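Local atomic coordinates of serine protease inhibitor 1 (Coprinopsis cinerea, PDB entry 3VWC), a protein that probably inhibits serine-type endopeptidases, as a beta-trefoil member of the peptidase inhibitor I66 family. Residues 12-17 with 33-38. Residues are numbered along the deposited sequence; the frame is centred on the assembly and turned at random. Where two conformers were deposited one is given.
Sequences KVNGLH and IRVLPE
The carbonyl of His-17 takes the one direct hydrogen bond between 12-17 and 33-38, from the backbone N of Leu-36. N and O lie 2.8 Å apart, and the C=O...N angle of 168° brings the donor in almost head-on to the oxygen. The same O also receives a CA-H...O contact from Val-35, with CA at 3.5 Å. A water supplies the second polar link: it accepts from His-17 N (2.8 Å) and lies within hydrogen-bonding distance of both Leu-36 O and Glu-38 OE1. His-17 thus pairs with Leu-36 directly through its O and by way of the water through its N, much as an antiparallel hydrogen-bonded pair would with solvent in place of one bond.

This pairing sits at the margin of a beta-trefoil, where strand 18-19 runs antiparallel to strand 31-35. A backbone bond between Arg-34 and Gly-19 continues the ladder along the two strands, whereas the segments themselves diverge, their directions 95° apart. Before the pair, Asn-14 forms an Asx turn, its OD1 accepting from Leu-16 N at 3.0 Å, which ties down the bend leading into the contact.

The apolar contact is between Leu-16 CB and Val-35 CB, 4.4 Å apart. Other carbons of Leu-16 meet oxygens in van der Waals contact: CB lies 3.6 Å from Leu-36 O, and CD2 touches Glu-38 OE1. The Glu-38 chain bends at chi2 (-55°), which places CD, and crosses the His-17 side chain at about a right angle. Outside the two segments, His-17 also touches Glu-8 and Thr-10 of strand 5-11, and Leu-36 touches Asn-44.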
ATOM      1  N   LYS A  12      -2.780  -3.302   9.161  1.00  7.55           N
ATOM      2  CA  LYS A  12      -3.583  -3.770  10.269  1.00 10.69           C
ATOM      3  C   LYS A  12      -3.047  -5.068  10.874  1.00  9.39           C
ATOM      4  O   LYS A  12      -3.413  -5.416  11.993  1.00 11.30           O
ATOM      5  CB  LYS A  12      -5.039  -3.969   9.815  1.00  7.59           C
ATOM      6  CG  LYS A  12      -5.830  -2.639   9.641  1.00 11.96           C
ATOM      7  CD  LYS A  12      -6.329  -2.056  10.973  1.00 17.00           C
ATOM      8  CE  LYS A  12      -7.631  -2.667  11.377  1.00 19.59           C
ATOM      9  NZ  LYS A  12      -7.903  -2.281  12.789  1.00 34.89           N
ATOM     10  N   VAL A  13      -2.189  -5.783  10.140  1.00  9.68           N
ATOM     11  CA  VAL A  13      -1.584  -7.039  10.664  1.00 11.45           C
ATOM     12  C   VAL A  13      -0.779  -6.752  11.928  1.00 12.13           C
ATOM     13  O   VAL A  13      -0.826  -7.524  12.903  1.00 12.90           O
ATOM     14  CB  VAL A  13      -0.583  -7.628   9.642  1.00 12.12           C
ATOM     15  CG1 VAL A  13       0.241  -8.819  10.266  1.00 12.01           C
ATOM     16  CG2 VAL A  13      -1.372  -8.104   8.478  1.00 14.72           C
ATOM     17  N   ASN A  14       0.004  -5.698  11.899  1.00 14.78           N
ATOM     18  CA  ASN A  14       1.054  -5.554  12.921  1.00 12.97           C
ATOM     19  C   ASN A  14       1.184  -4.136  13.423  1.00 17.15           C
ATOM     20  O   ASN A  14       1.960  -3.860  14.342  1.00 17.99           O
ATOM     21  CB  ASN A  14       2.374  -6.123  12.393  1.00 14.31           C
ATOM     22  CG  ASN A  14       2.692  -5.630  11.000  1.00 14.16           C
ATOM     23  OD1 ASN A  14       2.430  -4.490  10.691  1.00 13.47           O
ATOM     24  ND2 ASN A  14       3.214  -6.511  10.156  1.00 19.95           N
ATOM     25  N   GLY A  15       0.435  -3.210  12.822  1.00 12.20           N
ATOM     26  CA  GLY A  15       0.506  -1.793  13.179  1.00 16.15           C
ATOM     27  C   GLY A  15       1.720  -1.067  12.635  1.00 15.48           C
ATOM     28  O   GLY A  15       1.881   0.140  12.875  1.00 18.54           O
ATOM     29  N   LEU A  16       2.562  -1.776  11.893  1.00 15.16           N
ATOM     30  CA  LEU A  16       3.815  -1.192  11.363  1.00 15.24           C
ATOM     31  C   LEU A  16       3.534  -0.294  10.146  1.00 14.61           C
ATOM     32  O   LEU A  16       2.587  -0.529   9.379  1.00 13.20           O
ATOM     33  CB  LEU A  16       4.797  -2.291  10.990  1.00 18.24           C
ATOM     34  CG  LEU A  16       5.297  -3.105  12.196  1.00 19.46           C
ATOM     35  CD1 LEU A  16       6.216  -4.229  11.789  1.00 30.99           C
ATOM     36  CD2 LEU A  16       5.901  -2.185  13.274  1.00 27.84           C
ATOM     37  N   HIS A  17       4.272   0.797  10.033  1.00 13.12           N
ATOM     38  CA  HIS A  17       4.198   1.637   8.850  1.00 11.57           C
ATOM     39  C   HIS A  17       4.612   0.839   7.642  1.00 11.09           C
ATOM     40  O   HIS A  17       5.479  -0.038   7.715  1.00 13.39           O
ATOM     41  CB  HIS A  17       5.092   2.872   8.998  1.00 14.64           C
ATOM     42  CG  HIS A  17       4.560   3.889   9.965  1.00 19.60           C
ATOM     43  ND1 HIS A  17       4.201   5.162   9.578  1.00 36.89           N
ATOM     44  CD2 HIS A  17       4.239   3.783  11.270  1.00 21.55           C
ATOM     45  CE1 HIS A  17       3.747   5.818  10.632  1.00 30.62           C
ATOM     46  NE2 HIS A  17       3.742   4.996  11.665  1.00 28.43           N
ATOM     47  N   ILE A  33       8.502  -1.773  -1.537  1.00  8.68           N
ATOM     48  CA  ILE A  33       7.677  -1.230  -0.480  1.00  8.14           C
ATOM     49  C   ILE A  33       7.554  -2.262   0.612  1.00  9.37           C
ATOM     50  O   ILE A  33       7.314  -3.416   0.339  1.00 10.07           O
ATOM     51  CB  ILE A  33       6.272  -0.796  -0.996  1.00  7.09           C
ATOM     52  CG1 ILE A  33       6.371   0.320  -2.066  1.00 10.26           C
ATOM     53  CG2 ILE A  33       5.411  -0.339   0.197  1.00 10.47           C
ATOM     54  CD1 ILE A  33       7.103   1.548  -1.622  1.00 15.25           C
ATOM     55  N   ARG A  34       7.864  -1.841   1.832  1.00 10.81           N
ATOM     56  CA  ARG A  34       8.041  -2.804   2.931  1.00 10.21           C
ATOM     57  C   ARG A  34       7.174  -2.476   4.154  1.00 10.02           C
ATOM     58  O   ARG A  34       6.752  -1.329   4.363  1.00 12.88           O
ATOM     59  CB  ARG A  34       9.506  -2.885   3.357  1.00  9.89           C
ATOM     60  CG  ARG A  34      10.515  -2.998   2.225  1.00 10.84           C
ATOM     61  CD  ARG A  34      11.923  -2.749   2.800  1.00 11.49           C
ATOM     62  NE  ARG A  34      12.931  -2.733   1.749  1.00 12.34           N
ATOM     63  CZ  ARG A  34      13.673  -3.780   1.425  1.00 13.24           C
ATOM     64  NH1 ARG A  34      13.465  -4.956   2.016  1.00 11.92           N
ATOM     65  NH2 ARG A  34      14.631  -3.667   0.508  1.00 14.69           N
ATOM     66  N   VAL A  35       7.016  -3.465   5.050  1.00 11.39           N
ATOM     67  CA  VAL A  35       6.664  -3.098   6.411  0.50  9.79           C
ATOM     68  C   VAL A  35       7.917  -2.665   7.166  1.00 12.77           C
ATOM     69  O   VAL A  35       8.976  -3.269   7.001  1.00 13.56           O
ATOM     70  CB  VAL A  35       5.909  -4.203   7.172  0.50 14.01           C
ATOM     71  CG1 VAL A  35       4.402  -4.230   6.752  0.50 10.52           C
ATOM     72  CG2 VAL A  35       6.584  -5.542   7.011  0.50 12.01           C
ATOM     73  N   LEU A  36       7.819  -1.547   7.869  1.00 12.54           N
ATOM     74  CA  LEU A  36       9.024  -0.869   8.413  1.00 13.35           C
ATOM     75  C   LEU A  36       9.167  -1.069   9.910  1.00 16.87           C
ATOM     76  O   LEU A  36       8.187  -0.994  10.621  1.00 16.29           O
ATOM     77  CB  LEU A  36       8.943   0.634   8.098  1.00 15.83           C
ATOM     78  CG  LEU A  36       8.890   0.921   6.584  1.00 17.13           C
ATOM     79  CD1 LEU A  36       8.639   2.394   6.284  1.00 13.38           C
ATOM     80  CD2 LEU A  36      10.195   0.489   5.886  1.00 16.49           C
ATOM     81  N   PRO A  37      10.419  -1.199  10.404  1.00 15.91           N
ATOM     82  CA  PRO A  37      10.616  -1.040  11.846  1.00 20.39           C
ATOM     83  C   PRO A  37      10.160   0.340  12.332  1.00 20.76           C
ATOM     84  O   PRO A  37      10.289   1.336  11.596  1.00 21.10           O
ATOM     85  CB  PRO A  37      12.142  -1.154  12.000  1.00 18.90           C
ATOM     86  CG  PRO A  37      12.663  -1.755  10.726  1.00 18.68           C
ATOM     87  CD  PRO A  37      11.691  -1.233   9.668  1.00 18.05           C
ATOM     88  N   GLU A  38       9.648   0.401  13.563  1.00 23.04           N
ATOM     89  CA  GLU A  38       9.367   1.661  14.238  1.00 26.62           C
ATOM     90  C   GLU A  38      10.552   2.626  14.178  1.00 30.53           C
ATOM     91  O   GLU A  38      10.371   3.831  14.026  1.00 29.70           O
ATOM     92  CB  GLU A  38       8.980   1.413  15.698  1.00 28.28           C
ATOM     93  CG  GLU A  38       7.533   0.931  15.913  1.00 30.91           C
ATOM     94  CD  GLU A  38       6.464   1.851  15.303  1.00 37.84           C
ATOM     95  OE1 GLU A  38       6.096   1.652  14.119  1.00 32.08           O
ATOM     96  OE2 GLU A  38       5.919   2.707  16.037  1.00 44.53           O
TER
HETATM   97  O   HOH W   1       6.607   1.212  11.549  1.00 18.37           O